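Local coordinates for exocyst complex component EXO70 (Saccharomyces cerevisiae, PDB 2B1E), which serves in the secretory pathway as a subunit of the exocyst complex, which tethers secretory vesicles to sites of exocytosis, and helps that complex assemble, at residues S301-P304 with S305-V309. Residues are numbered along the deposited sequence; the frame is centred on the assembly and turned at random.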
loop_
_atom_site.group_PDB
_atom_site.type_symbol
_atom_site.label_atom_id
_atom_site.label_comp_id
_atom_site.label_asym_id
_atom_site.label_seq_id
_atom_site.Cartn_x
_atom_site.Cartn_y
_atom_site.Cartn_z
ATOM N N SER A 301 -9.449 3.535 -31.306
ATOM C CA SER A 301 -10.058 4.762 -31.818
ATOM C C SER A 301 -11.553 4.692 -32.102
ATOM O O SER A 301 -12.255 5.696 -31.994
ATOM C CB SER A 301 -9.333 5.211 -33.089
ATOM O OG SER A 301 -9.390 4.202 -34.082
ATOM N N THR A 302 -12.036 3.511 -32.471
ATOM C CA THR A 302 -13.447 3.335 -32.786
ATOM C C THR A 302 -14.214 2.858 -31.564
ATOM O O THR A 302 -13.620 2.500 -30.544
ATOM C CB THR A 302 -13.623 2.299 -33.898
ATOM O OG1 THR A 302 -13.064 1.049 -33.472
ATOM C CG2 THR A 302 -12.914 2.752 -35.158
ATOM N N ILE A 303 -15.538 2.870 -31.657
ATOM C CA ILE A 303 -16.367 2.403 -30.555
ATOM C C ILE A 303 -17.098 1.173 -31.060
ATOM O O ILE A 303 -17.284 1.020 -32.262
ATOM C CB ILE A 303 -17.369 3.491 -30.091
ATOM C CG1 ILE A 303 -18.073 4.121 -31.291
ATOM C CG2 ILE A 303 -16.631 4.557 -29.278
ATOM C CD1 ILE A 303 -18.935 5.332 -30.931
ATOM N N PRO A 304 -17.500 0.269 -30.156
ATOM C CA PRO A 304 -18.209 -0.950 -30.562
ATOM C C PRO A 304 -19.525 -0.609 -31.258
ATOM O O PRO A 304 -20.231 0.318 -30.837
ATOM C CB PRO A 304 -18.443 -1.675 -29.239
ATOM C CG PRO A 304 -17.365 -1.158 -28.360
ATOM C CD PRO A 304 -17.332 0.303 -28.697
ATOM N N SER A 305 -19.857 -1.362 -32.307
ATOM C CA SER A 305 -21.090 -1.121 -33.044
ATOM C C SER A 305 -22.315 -1.342 -32.161
ATOM O O SER A 305 -23.366 -0.730 -32.379
ATOM C CB SER A 305 -21.176 -2.026 -34.281
ATOM O OG SER A 305 -21.324 -3.390 -33.936
ATOM N N ASN A 306 -22.187 -2.207 -31.162
ATOM C CA ASN A 306 -23.313 -2.453 -30.270
ATOM C C ASN A 306 -23.240 -1.534 -29.056
ATOM O O ASN A 306 -24.097 -1.587 -28.175
ATOM C CB ASN A 306 -23.370 -3.929 -29.839
ATOM C CG ASN A 306 -22.188 -4.350 -28.979
ATOM O OD1 ASN A 306 -21.227 -3.601 -28.789
ATOM N ND2 ASN A 306 -22.256 -5.574 -28.457
ATOM N N ASN A 307 -22.210 -0.690 -29.023
ATOM C CA ASN A 307 -22.042 0.266 -27.935
ATOM C C ASN A 307 -21.980 -0.394 -26.570
ATOM O O ASN A 307 -22.547 0.116 -25.610
ATOM C CB ASN A 307 -23.200 1.261 -27.952
ATOM C CG ASN A 307 -23.253 2.055 -29.228
ATOM O OD1 ASN A 307 -22.349 2.828 -29.516
ATOM N ND2 ASN A 307 -24.310 1.865 -30.006
ATOM N N GLY A 308 -21.272 -1.513 -26.482
ATOM C CA GLY A 308 -21.176 -2.225 -25.221
ATOM C C GLY A 308 -19.930 -1.951 -24.403
ATOM O O GLY A 308 -19.190 -0.994 -24.662
ATOM N N VAL A 309 -19.705 -2.809 -23.410
ATOM C CA VAL A 309 -18.559 -2.701 -22.515
ATOM C C VAL A 309 -17.254 -2.836 -23.301
ATOM O O VAL A 309 -17.138 -3.698 -24.176
ATOM C CB VAL A 309 -18.599 -3.809 -21.429
ATOM C CG1 VAL A 309 -17.436 -3.635 -20.461
ATOM C CG2 VAL A 309 -19.915 -3.754 -20.675
#
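A type I beta turn running from Pro304 to Asn307 bends the chain in the loop between helices 268-299 and 311-323. It is closed by the backbone bond from Asn307 N to Pro304 O, 2.9 Å long and bent to 146° at the hydrogen. Ser305 and Asn306 fill the two central positions. Although the side chain of Asn306 starts away from the proline, its CG sits between the backbone N and the carbonyl carbon (chi1 66°), which helps bring the amide oxygen back alongside the proline ring and towards Gly308. OD1 of Asn306 thereby lies 3.4 Å from Pro304 CB, a van der Waals contact, and takes a weak hydrogen bond from Gly308 N at 3.1 Å. Asn307, at the end of the turn, has a left-handed backbone conformation, and its OD1 comes within 3.5 Å of Pro304 O. Arg412 of helix 410-429 reaches both oxygens: NE bonds to Asn307 OD1, while NH2 bonds more weakly to Pro304 O. Ile303 packs on that helix and on helix 364-391. The cationic guanidinium probably eases the mutual repulsion of the partial charges on these two oxygens, linking the turn to helix 410-429.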